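Local coordinates for sgbp-b (Bacteroides uniformis, PDB 7K44), which probably binds xyloglucan at the cell surface of a human gut bacterium, as the surface glycan-binding protein of a xyloglucan utilization locus, at residues S133-T138 / N379-K384; G158-D163 / R182-T187; V229-T234 / F238-K243; A292-E297 / T326-W331. All coordinates share one frame; numbering follows the deposited sequence.

Contact 1 joins the IPT/TIG domain to the xyloglucan-binding domain: 133-138 is a loop of the former, and 379-384 ends the last strand, 371-384, of the latter. The other three pairs fall between its two segments along the chain. Contact 2 comes first, within the IPT/TIG domain, then contacts 3 and 4, both in the xyloglucan-binding domain. Their centres lie about 14 Å, 16 Å and 19 Å from that of contact 1, and all three touch it. Contacts 1 and 3 reach the same antiparallel sheet. In contacts 3 and 4, W331 NE1 hydrogen-bonds to F239 O. The domain junction is linked to the calcium site through the bond of N379 to D241.

Contact 1: S133-T138 / N379-K384; sequences SMMPIT and NFRVVK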
loop_
_atom_site.group_PDB
_atom_site.type_symbol
_atom_site.label_atom_id
_atom_site.label_comp_id
_atom_site.label_asym_id
_atom_site.label_seq_id
_atom_site.Cartn_x
_atom_site.Cartn_y
_atom_site.Cartn_z
ATOM N N SER A 133 0.915 3.296 2.557
ATOM C CA SER A 133 1.295 4.656 2.895
ATOM C C SER A 133 2.799 4.681 3.103
ATOM O O SER A 133 3.389 3.691 3.548
ATOM C CB SER A 133 0.585 5.136 4.160
ATOM O OG SER A 133 1.080 6.406 4.549
ATOM N N MET A 134 3.417 5.817 2.766
ATOM C CA MET A 134 4.836 5.999 3.051
ATOM C C MET A 134 5.067 6.535 4.448
ATOM O O MET A 134 6.219 6.694 4.859
ATOM C CB MET A 134 5.485 6.931 2.030
ATOM C CG MET A 134 5.511 6.380 0.620
ATOM S SD MET A 134 6.686 5.015 0.386
ATOM C CE MET A 134 8.185 5.936 0.045
ATOM N N MET A 135 4.000 6.821 5.189
ATOM C CA MET A 135 4.127 7.313 6.562
ATOM C C MET A 135 3.006 6.740 7.419
ATOM O O MET A 135 2.198 7.472 7.992
ATOM C CB MET A 135 4.155 8.845 6.604
ATOM C CG MET A 135 4.692 9.360 7.915
ATOM S SD MET A 135 4.863 11.156 7.956
ATOM C CE MET A 135 6.330 11.363 6.976
ATOM N N PRO A 136 2.946 5.414 7.555
ATOM C CA PRO A 136 1.861 4.816 8.345
ATOM C C PRO A 136 1.950 5.196 9.815
ATOM O O PRO A 136 3.031 5.272 10.410
ATOM C CB PRO A 136 2.067 3.304 8.163
ATOM C CG PRO A 136 2.993 3.179 7.009
ATOM C CD PRO A 136 3.863 4.389 7.028
ATOM N N ILE A 137 0.794 5.427 10.396
ATOM C CA ILE A 137 0.699 5.750 11.811
ATOM C C ILE A 137 0.862 4.483 12.650
ATOM O O ILE A 137 0.308 3.425 12.328
ATOM C CB ILE A 137 -0.639 6.449 12.064
ATOM C CG1 ILE A 137 -0.604 7.841 11.429
ATOM C CG2 ILE A 137 -0.908 6.595 13.550
ATOM C CD1 ILE A 137 -1.947 8.473 11.357
ATOM N N THR A 138 1.644 4.590 13.725
ATOM C CA THR A 138 1.928 3.441 14.583
ATOM C C THR A 138 0.636 2.812 15.092
ATOM O O THR A 138 -0.276 3.512 15.542
ATOM C CB THR A 138 2.819 3.872 15.749
ATOM O OG1 THR A 138 4.110 4.234 15.247
ATOM C CG2 THR A 138 2.969 2.751 16.794
ATOM N N ASN A 379 0.003 15.169 9.141
ATOM C CA ASN A 379 1.264 14.801 8.488
ATOM C C ASN A 379 1.327 15.236 7.024
ATOM O O ASN A 379 1.530 14.423 6.126
ATOM C CB ASN A 379 1.558 13.309 8.648
ATOM C CG ASN A 379 2.064 12.972 10.032
ATOM O OD1 ASN A 379 2.586 13.838 10.733
ATOM N ND2 ASN A 379 1.942 11.703 10.420
ATOM N N PHE A 380 1.175 16.544 6.797
ATOM C CA PHE A 380 1.369 17.087 5.458
ATOM C C PHE A 380 2.865 17.157 5.162
ATOM O O PHE A 380 3.643 17.696 5.956
ATOM C CB PHE A 380 0.741 18.477 5.340
ATOM C CG PHE A 380 -0.752 18.494 5.503
ATOM C CD1 PHE A 380 -1.328 18.517 6.765
ATOM C CD2 PHE A 380 -1.578 18.505 4.396
ATOM C CE1 PHE A 380 -2.714 18.544 6.926
ATOM C CE2 PHE A 380 -2.965 18.528 4.538
ATOM C CZ PHE A 380 -3.532 18.540 5.802
ATOM N N ARG A 381 3.268 16.600 4.020
ATOM C CA ARG A 381 4.666 16.578 3.609
ATOM C C ARG A 381 4.752 16.888 2.124
ATOM O O ARG A 381 3.793 16.681 1.379
ATOM C CB ARG A 381 5.354 15.235 3.911
ATOM C CG ARG A 381 4.715 14.004 3.265
ATOM C CD ARG A 381 3.799 13.265 4.219
ATOM N NE ARG A 381 3.390 11.945 3.718
ATOM C CZ ARG A 381 2.409 11.229 4.256
ATOM N NH1 ARG A 381 2.090 10.030 3.744
ATOM N NH2 ARG A 381 1.750 11.694 5.324
ATOM N N VAL A 382 5.899 17.421 1.704
ATOM C CA VAL A 382 6.191 17.647 0.287
ATOM C C VAL A 382 7.276 16.659 -0.113
ATOM O O VAL A 382 8.381 16.687 0.448
ATOM C CB VAL A 382 6.635 19.091 0.004
ATOM C CG1 VAL A 382 6.957 19.230 -1.487
ATOM C CG2 VAL A 382 5.566 20.088 0.428
ATOM N N VAL A 383 6.966 15.792 -1.089
ATOM C CA VAL A 383 7.826 14.665 -1.434
ATOM C C VAL A 383 7.862 14.479 -2.944
ATOM O O VAL A 383 6.964 14.898 -3.670
ATOM C CB VAL A 383 7.357 13.350 -0.771
ATOM C CG1 VAL A 383 7.528 13.401 0.745
ATOM C CG2 VAL A 383 5.925 13.042 -1.158
ATOM N N LYS A 384 8.900 13.780 -3.404
ATOM C CA LYS A 384 8.997 13.457 -4.819
ATOM C C LYS A 384 7.971 12.396 -5.190
ATOM O O LYS A 384 7.690 11.474 -4.413
ATOM C CB LYS A 384 10.406 12.960 -5.132
ATOM C CG LYS A 384 11.412 14.090 -5.188
ATOM C CD LYS A 384 12.808 13.648 -5.589
ATOM C CE LYS A 384 13.714 14.866 -5.746
ATOM N NZ LYS A 384 15.160 14.506 -5.846
HETATM O O HOH W 1 1.030 9.877 8.404
#
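M135 and R381 carry the packing. Their side chains run past each other in opposite directions, and M135 CB sits over one face of the R381 guanidinium, toward its rim, 3.7 Å from R381 NH1. The first torsion of M135 (chi1 -163°) turns the chain away from its own backbone N and carries the sulfur on to N379. The thioether crosses the N379 side chain at about a right angle, with M135 SD 3.9 Å from N379 ND2. These are van der Waals contacts. M135 also packs on I210 of strand 210-212.

No direct hydrogen bond crosses between 133-138 and 379-384. One water does the bridging: it donates to M135 O at 2.7 Å and accepts from N379 ND2 at 2.9 Å. N379 ND2 also bonds to D241 OD2, next to the calcium ion.

The remaining polar bonds shape each side separately. S133 OG accepts from M135 N at 3.0 Å, which makes an ST turn. R381 NH2 donates to N379 O at 2.9 Å, in the carbonyl plane, though the oxygen is tilted 18° from the guanidinium plane. This folds the arginine back along its own strand. E288 forms a salt bridge with R381 NH2 and bonds to S133 OG. Q286 and Q333 take R381 NE and R381 NH1.

The contact is buried and links the IPT/TIG loop to the last strand of the xyloglucan-binding domain. The arginine's three nitrogens all have partners, and its charge is probably balanced largely by E288. With its rotation fixed, the guanidinium offers M135 a flat surface at the domain junction.

Contact 2: G158-D163 / R182-T187; sequences GNRSVD and RAPQGT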
loop_
_atom_site.group_PDB
_atom_site.type_symbol
_atom_site.label_atom_id
_atom_site.label_comp_id
_atom_site.label_asym_id
_atom_site.label_seq_id
_atom_site.Cartn_x
_atom_site.Cartn_y
_atom_site.Cartn_z
ATOM N N GLY A 158 14.297 1.404 8.614
ATOM C CA GLY A 158 15.320 2.038 9.431
ATOM C C GLY A 158 15.745 1.085 10.534
ATOM O O GLY A 158 16.034 -0.091 10.292
ATOM N N ASN A 159 15.758 1.581 11.771
ATOM C CA ASN A 159 16.120 0.765 12.923
ATOM C C ASN A 159 14.911 0.142 13.620
ATOM O O ASN A 159 15.008 -0.235 14.792
ATOM C CB ASN A 159 16.950 1.584 13.909
ATOM C CG ASN A 159 16.160 2.717 14.522
ATOM O OD1 ASN A 159 15.171 3.180 13.949
ATOM N ND2 ASN A 159 16.588 3.171 15.695
ATOM N N ARG A 160 13.779 0.015 12.930
ATOM C CA ARG A 160 12.587 -0.625 13.474
ATOM C C ARG A 160 12.315 -1.924 12.732
ATOM O O ARG A 160 12.555 -2.024 11.528
ATOM C CB ARG A 160 11.356 0.274 13.319
ATOM C CG ARG A 160 11.513 1.674 13.872
ATOM C CD ARG A 160 11.331 1.707 15.391
ATOM N NE ARG A 160 11.548 3.060 15.889
ATOM C CZ ARG A 160 12.689 3.486 16.416
ATOM N NH1 ARG A 160 13.715 2.653 16.535
ATOM N NH2 ARG A 160 12.804 4.742 16.829
ATOM N N SER A 161 11.781 -2.915 13.447
ATOM C CA SER A 161 11.446 -4.202 12.851
ATOM C C SER A 161 10.030 -4.598 13.244
ATOM O O SER A 161 9.626 -4.430 14.397
ATOM C CB SER A 161 12.437 -5.298 13.286
ATOM O OG SER A 161 12.302 -6.474 12.499
ATOM N N VAL A 162 9.291 -5.136 12.281
ATOM C CA VAL A 162 7.877 -5.446 12.454
ATOM C C VAL A 162 7.716 -6.709 13.294
ATOM O O VAL A 162 8.452 -7.692 13.125
ATOM C CB VAL A 162 7.232 -5.617 11.069
ATOM C CG1 VAL A 162 5.855 -6.244 11.170
ATOM C CG2 VAL A 162 7.185 -4.278 10.338
ATOM N N ASP A 163 6.746 -6.681 14.209
ATOM C CA ASP A 163 6.334 -7.872 14.948
ATOM C C ASP A 163 5.712 -8.858 13.967
ATOM O O ASP A 163 4.620 -8.617 13.443
ATOM C CB ASP A 163 5.326 -7.463 16.024
ATOM C CG ASP A 163 4.829 -8.646 16.870
ATOM O OD1 ASP A 163 5.088 -9.819 16.523
ATOM O OD2 ASP A 163 4.162 -8.391 17.895
ATOM N N ARG A 182 6.571 1.168 16.254
ATOM C CA ARG A 182 7.038 2.502 16.605
ATOM C C ARG A 182 7.699 3.156 15.399
ATOM O O ARG A 182 8.416 2.504 14.639
ATOM C CB ARG A 182 8.059 2.399 17.738
ATOM C CG ARG A 182 8.377 3.722 18.401
ATOM C CD ARG A 182 8.825 3.505 19.833
ATOM N NE ARG A 182 10.273 3.328 19.913
ATOM C CZ ARG A 182 10.880 2.148 19.987
ATOM N NH1 ARG A 182 10.163 1.029 19.988
ATOM N NH2 ARG A 182 12.204 2.083 20.059
ATOM N N ALA A 183 7.455 4.451 15.246
ATOM C CA ALA A 183 7.877 5.168 14.054
ATOM C C ALA A 183 9.401 5.188 13.933
ATOM O O ALA A 183 10.108 5.323 14.938
ATOM C CB ALA A 183 7.367 6.609 14.119
ATOM N N PRO A 184 9.936 5.070 12.721
ATOM C CA PRO A 184 11.360 5.347 12.488
ATOM C C PRO A 184 11.706 6.788 12.839
ATOM O O PRO A 184 10.840 7.643 13.008
ATOM C CB PRO A 184 11.514 5.128 10.977
ATOM C CG PRO A 184 10.319 4.336 10.562
ATOM C CD PRO A 184 9.219 4.714 11.486
ATOM N N GLN A 185 13.010 7.059 12.919
ATOM C CA GLN A 185 13.497 8.390 13.275
ATOM C C GLN A 185 13.495 9.365 12.101
ATOM O O GLN A 185 13.599 10.579 12.322
ATOM C CB GLN A 185 14.908 8.293 13.859
ATOM N N GLY A 186 13.382 8.869 10.876
ATOM C CA GLY A 186 13.398 9.717 9.702
ATOM C C GLY A 186 13.396 8.876 8.439
ATOM O O GLY A 186 13.189 7.657 8.482
ATOM N N THR A 187 13.634 9.551 7.310
ATOM C CA THR A 187 13.593 8.887 6.011
ATOM C C THR A 187 14.486 7.653 6.022
ATOM O O THR A 187 15.647 7.717 6.434
ATOM C CB THR A 187 14.048 9.841 4.897
ATOM O OG1 THR A 187 13.214 11.008 4.890
ATOM C CG2 THR A 187 13.956 9.153 3.528
#
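R160 reaches across to the backbone of R182 and A183, and its guanidinium stacks on that of R182. R160 CG stands anti to the carbonyl carbon, and the chain bends at chi2 (-80°). The bend lays both R160 CG and R160 CD against R182 O, at 3.3 and 3.1 Å. R160 CG also reaches P184 N at 3.9 Å.

Beyond the bend, R160 NE donates to A183 O at 2.8 Å. The bond is not straight, with 145° at the hydrogen. The donor lies well above the carbonyl plane, not on a lone pair. R160 NH2 adds a weak bond to A183 O at 3.3 Å. One carbonyl therefore receives two N-H groups of one arginine.

Both segments belong to the IPT/TIG domain, whose two four-stranded antiparallel sheets are those of an immunoglobulin-like fold. Strand 160-161 is an edge strand of one sheet. The 182-187 loop leads from strand 175-179 of the other sheet to strand 188-194, in the same sheet as 160-161. The arginine thus ties the edge strand to a loop that passes between the sheets.

R182 starts out the other way, with CG anti to the backbone N, and turns at chi3. Its guanidinium then comes over one face of the R160 group, with R182 NH2 above the centre of that face. The two planes are 24° apart and the centres 4.2 Å. Both groups are charged alike, and R160 NH1 is 3.9 Å from R182 NH2. P184 also packs on Y205 and on M157 of strand 152-157.

Contact 3: V229-T234 / F238-K243; sequences VTADGT and FFSDGK. With CA (calcium ion), chain B.
A231 and F239 are 5.2 Å apart between their CA atoms, where 229-234 and 238-243 run side by side in opposite directions as the two arms of a surface loop. The CA atoms of T230 and K243 are 4.7 Å apart. The CA atoms of G233 and F238 come closer still, at 4.3 Å. Strand 226-230 enters this loop, and strand 243-248 leaves it in the same antiparallel sheet.

S240 is the central side chain. Its OG lies between the backbone N and the carbonyl carbon (chi1 74°), which brings it to A231. There A231 N donates to S240 OG at 3.0 Å. S240 OG in turn donates a hydrogen bond to G242 O at 2.7 Å, in the carbonyl plane. A water donates to both S240 OG and A231 O. A231 CB packs on F238 O at 3.4 Å. T230 CG2 lies beside G242 O. The F238 ring presents an edge to G233 O. D232 OD1 accepts from T234 N in an Asx turn and, through its syn lone pair, from T234 OG1.

D241 O and K243 O bind the calcium ion at 2.4 and 2.3 Å, with one water. N213, D215 and D378 complete the site. S240 OG accepts twice and donates once, so it probably steadies G242, between the two calcium-binding carbonyls.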
loop_
_atom_site.group_PDB
_atom_site.type_symbol
_atom_site.label_atom_id
_atom_site.label_comp_id
_atom_site.label_asym_id
_atom_site.label_seq_id
_atom_site.Cartn_x
_atom_site.Cartn_y
_atom_site.Cartn_z
ATOM N N VAL A 229 -7.731 16.659 17.704
ATOM C CA VAL A 229 -8.020 15.348 18.270
ATOM C C VAL A 229 -6.692 14.637 18.494
ATOM O O VAL A 229 -5.833 14.626 17.607
ATOM C CB VAL A 229 -8.905 14.547 17.293
ATOM C CG1 VAL A 229 -9.000 13.069 17.689
ATOM C CG2 VAL A 229 -10.304 15.168 17.213
ATOM N N THR A 230 -6.523 14.030 19.666
ATOM C CA THR A 230 -5.436 13.088 19.905
ATOM C C THR A 230 -6.071 11.764 20.297
ATOM O O THR A 230 -6.775 11.681 21.310
ATOM C CB THR A 230 -4.457 13.572 20.980
ATOM O OG1 THR A 230 -3.918 14.854 20.622
ATOM C CG2 THR A 230 -3.307 12.576 21.122
ATOM N N ALA A 231 -5.836 10.742 19.491
ATOM C CA ALA A 231 -6.493 9.461 19.676
ATOM C C ALA A 231 -5.894 8.701 20.853
ATOM O O ALA A 231 -4.725 8.878 21.215
ATOM C CB ALA A 231 -6.355 8.619 18.407
ATOM N N ASP A 232 -6.724 7.847 21.455
ATOM C CA ASP A 232 -6.275 6.985 22.541
ATOM C C ASP A 232 -6.799 5.564 22.401
ATOM O O ASP A 232 -6.716 4.792 23.368
ATOM C CB ASP A 232 -6.629 7.572 23.924
ATOM C CG ASP A 232 -8.130 7.581 24.210
ATOM O OD1 ASP A 232 -8.942 7.146 23.363
ATOM O OD2 ASP A 232 -8.507 8.026 25.314
ATOM N N GLY A 233 -7.351 5.201 21.248
ATOM C CA GLY A 233 -7.834 3.861 21.002
ATOM C C GLY A 233 -9.330 3.675 21.131
ATOM O O GLY A 233 -9.843 2.642 20.680
ATOM N N THR A 234 -10.048 4.642 21.711
ATOM C CA THR A 234 -11.455 4.456 22.046
ATOM C C THR A 234 -12.426 5.050 21.035
ATOM O O THR A 234 -13.598 4.659 21.029
ATOM C CB THR A 234 -11.754 5.051 23.426
ATOM O OG1 THR A 234 -11.563 6.467 23.382
ATOM C CG2 THR A 234 -10.827 4.448 24.473
ATOM N N PHE A 238 -8.914 6.449 16.187
ATOM C CA PHE A 238 -8.406 5.293 16.939
ATOM C C PHE A 238 -6.909 5.349 17.208
ATOM O O PHE A 238 -6.473 5.216 18.354
ATOM C CB PHE A 238 -8.838 3.960 16.318
ATOM C CG PHE A 238 -10.319 3.847 16.127
ATOM C CD1 PHE A 238 -11.158 3.615 17.209
ATOM C CD2 PHE A 238 -10.883 4.020 14.874
ATOM C CE1 PHE A 238 -12.530 3.531 17.032
ATOM C CE2 PHE A 238 -12.255 3.933 14.694
ATOM C CZ PHE A 238 -13.077 3.688 15.777
ATOM N N PHE A 239 -6.116 5.570 16.167
ATOM C CA PHE A 239 -4.705 5.863 16.314
ATOM C C PHE A 239 -4.441 7.224 15.696
ATOM O O PHE A 239 -5.126 7.638 14.758
ATOM C CB PHE A 239 -3.845 4.808 15.611
ATOM C CG PHE A 239 -4.109 3.414 16.088
ATOM C CD1 PHE A 239 -3.490 2.935 17.225
ATOM C CD2 PHE A 239 -5.006 2.614 15.423
ATOM C CE1 PHE A 239 -3.750 1.657 17.681
ATOM C CE2 PHE A 239 -5.268 1.331 15.864
ATOM C CZ PHE A 239 -4.638 0.863 16.995
ATOM N N SER A 240 -3.450 7.918 16.242
ATOM C CA SER A 240 -3.054 9.199 15.690
ATOM C C SER A 240 -1.581 9.434 15.970
ATOM O O SER A 240 -1.023 8.927 16.944
ATOM C CB SER A 240 -3.888 10.352 16.263
ATOM O OG SER A 240 -3.506 10.641 17.603
ATOM N N ASP A 241 -0.947 10.205 15.093
ATOM C CA ASP A 241 0.433 10.626 15.309
ATOM C C ASP A 241 0.358 11.925 16.099
ATOM O O ASP A 241 0.344 13.023 15.545
ATOM C CB ASP A 241 1.120 10.816 13.963
ATOM C CG ASP A 241 2.602 11.083 14.092
ATOM O OD1 ASP A 241 3.088 11.266 15.230
ATOM O OD2 ASP A 241 3.287 11.118 13.042
ATOM N N GLY A 242 0.281 11.810 17.422
ATOM C CA GLY A 242 0.079 13.022 18.189
ATOM C C GLY A 242 -1.251 13.662 17.846
ATOM O O GLY A 242 -2.264 12.986 17.634
ATOM N N LYS A 243 -1.251 14.982 17.793
ATOM C CA LYS A 243 -2.458 15.733 17.480
ATOM C C LYS A 243 -2.732 15.710 15.984
ATOM O O LYS A 243 -1.814 15.844 15.172
ATOM C CB LYS A 243 -2.273 17.175 17.941
ATOM C CG LYS A 243 -3.492 18.039 17.810
ATOM C CD LYS A 243 -3.203 19.436 18.355
ATOM C CE LYS A 243 -2.726 19.376 19.790
ATOM N NZ LYS A 243 -2.619 20.748 20.361
HETATM CA CA CA B . 0.201 15.043 14.315
HETATM O O HOH W 2 -2.505 9.124 19.603
HETATM O O HOH W 3 2.225 14.158 13.356
#

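Contact 4: A292-E297 / T326-W331; sequences AVEYGE and TEVGQW
V328 meets A292 and E294 with its two methyl groups. It sits in a type II beta turn, E327 to Q330, in the loop between strands 313-316 and 331-337. Its partners lie in the loop that follows strand 283-291. Strands 283-291 and 331-337 pair antiparallel in the branched sheet of the xyloglucan-binding domain, so the contact lies just beyond that pairing, at the surface.

V328 CB points toward 292-297, and the side chain forks there. V328 CG1 is anti to the backbone N (chi1 178°). This methyl runs to the backbone of A292, with V328 CG1 3.7 Å from A292 O and 4.0 Å from A292 C. V328 CG1 also comes within 4.3 Å of V293 N. V328 CG2 takes the other branch, anti to the carbonyl carbon. It heads for E294, with V328 CG2 4.0 Å from E294 CA. The valine therefore straddles the chain from A292 to E294, one methyl to each end.

All of this is van der Waals packing, and no hydrogen bond joins the two segments.

G329 follows V328 with a positive phi (84°), as the third position of a type II turn favours. The turn's own bond, Q330 N to E327 O, is weak. Backbone bonding of G329 to V291 and of A292 to E374 places the two loops. From the E294 side chain only the aliphatic root takes part: E294 CB lies 3.8 Å from V328 CG2.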
loop_
_atom_site.group_PDB
_atom_site.type_symbol
_atom_site.label_atom_id
_atom_site.label_comp_id
_atom_site.label_asym_id
_atom_site.label_seq_id
_atom_site.Cartn_x
_atom_site.Cartn_y
_atom_site.Cartn_z
ATOM N N ALA A 292 -14.122 8.933 8.660
ATOM C CA ALA A 292 -14.836 8.056 9.580
ATOM C C ALA A 292 -16.237 7.725 9.092
ATOM O O ALA A 292 -16.787 6.682 9.465
ATOM C CB ALA A 292 -14.913 8.694 10.965
ATOM N N VAL A 293 -16.835 8.591 8.280
ATOM C CA VAL A 293 -18.213 8.424 7.839
ATOM C C VAL A 293 -18.256 8.643 6.335
ATOM O O VAL A 293 -17.850 9.702 5.847
ATOM C CB VAL A 293 -19.170 9.389 8.564
ATOM C CG1 VAL A 293 -20.571 9.268 7.992
ATOM C CG2 VAL A 293 -19.183 9.105 10.063
ATOM N N GLU A 294 -18.739 7.644 5.604
ATOM C CA GLU A 294 -18.888 7.777 4.165
ATOM C C GLU A 294 -19.924 8.849 3.847
ATOM O O GLU A 294 -20.924 8.996 4.554
ATOM C CB GLU A 294 -19.331 6.437 3.582
ATOM C CG GLU A 294 -19.344 6.385 2.070
ATOM C CD GLU A 294 -19.667 4.994 1.558
ATOM O OE1 GLU A 294 -20.102 4.153 2.373
ATOM O OE2 GLU A 294 -19.481 4.744 0.349
ATOM N N TYR A 295 -19.665 9.622 2.795
ATOM C CA TYR A 295 -20.616 10.615 2.319
ATOM C C TYR A 295 -20.778 10.502 0.814
ATOM O O TYR A 295 -19.857 10.099 0.100
ATOM C CB TYR A 295 -20.230 12.063 2.719
ATOM C CG TYR A 295 -18.855 12.524 2.257
ATOM C CD1 TYR A 295 -17.724 12.265 3.020
ATOM C CD2 TYR A 295 -18.695 13.236 1.072
ATOM C CE1 TYR A 295 -16.472 12.694 2.612
ATOM C CE2 TYR A 295 -17.441 13.656 0.647
ATOM C CZ TYR A 295 -16.339 13.391 1.428
ATOM O OH TYR A 295 -15.092 13.818 1.021
ATOM N N GLY A 296 -21.963 10.874 0.339
ATOM C CA GLY A 296 -22.289 10.779 -1.066
ATOM C C GLY A 296 -21.777 11.955 -1.871
ATOM O O GLY A 296 -20.921 12.729 -1.431
ATOM N N GLU A 297 -22.329 12.091 -3.074
ATOM C CA GLU A 297 -21.886 13.117 -4.005
ATOM C C GLU A 297 -22.312 14.498 -3.523
ATOM O O GLU A 297 -23.370 14.672 -2.907
ATOM C CB GLU A 297 -22.474 12.859 -5.393
ATOM N N THR A 326 -11.941 6.064 -1.593
ATOM C CA THR A 326 -12.020 6.406 -0.178
ATOM C C THR A 326 -12.119 5.126 0.638
ATOM O O THR A 326 -12.969 4.272 0.365
ATOM C CB THR A 326 -13.247 7.276 0.079
ATOM O OG1 THR A 326 -13.251 8.384 -0.826
ATOM C CG2 THR A 326 -13.252 7.787 1.524
ATOM N N GLU A 327 -11.244 4.983 1.625
ATOM C CA GLU A 327 -11.211 3.812 2.494
ATOM C C GLU A 327 -11.765 4.224 3.854
ATOM O O GLU A 327 -11.019 4.625 4.748
ATOM C CB GLU A 327 -9.795 3.271 2.619
ATOM C CG GLU A 327 -9.176 2.879 1.303
ATOM C CD GLU A 327 -9.914 1.735 0.635
ATOM O OE1 GLU A 327 -10.347 0.801 1.350
ATOM O OE2 GLU A 327 -10.058 1.774 -0.607
ATOM N N VAL A 328 -13.081 4.080 4.012
ATOM C CA VAL A 328 -13.747 4.507 5.238
ATOM C C VAL A 328 -13.225 3.718 6.431
ATOM O O VAL A 328 -13.075 2.489 6.379
ATOM C CB VAL A 328 -15.272 4.406 5.066
ATOM C CG1 VAL A 328 -15.993 4.809 6.344
ATOM C CG2 VAL A 328 -15.721 5.282 3.900
ATOM N N GLY A 329 -12.908 4.426 7.508
ATOM C CA GLY A 329 -12.494 3.768 8.725
ATOM C C GLY A 329 -11.034 3.398 8.814
ATOM O O GLY A 329 -10.658 2.642 9.720
ATOM N N GLN A 330 -10.188 3.907 7.926
ATOM C CA GLN A 330 -8.765 3.583 7.927
ATOM C C GLN A 330 -7.987 4.813 7.481
ATOM O O GLN A 330 -8.444 5.523 6.583
ATOM C CB GLN A 330 -8.504 2.426 6.945
ATOM C CG GLN A 330 -7.136 2.411 6.256
ATOM C CD GLN A 330 -6.100 1.599 7.021
ATOM O OE1 GLN A 330 -6.398 0.520 7.536
ATOM N NE2 GLN A 330 -4.880 2.121 7.109
ATOM N N TRP A 331 -6.813 5.033 8.065
ATOM C CA TRP A 331 -5.957 6.114 7.593
ATOM C C TRP A 331 -5.495 5.833 6.164
ATOM O O TRP A 331 -5.029 4.729 5.858
ATOM C CB TRP A 331 -4.744 6.244 8.507
ATOM C CG TRP A 331 -5.019 6.973 9.780
ATOM C CD1 TRP A 331 -5.204 6.425 11.014
ATOM C CD2 TRP A 331 -5.129 8.399 9.952
ATOM N NE1 TRP A 331 -5.425 7.420 11.943
ATOM C CE2 TRP A 331 -5.384 8.641 11.319
ATOM C CE3 TRP A 331 -5.034 9.496 9.079
ATOM C CZ2 TRP A 331 -5.530 9.942 11.848
ATOM C CZ3 TRP A 331 -5.197 10.787 9.598
ATOM C CH2 TRP A 331 -5.450 11.001 10.969
#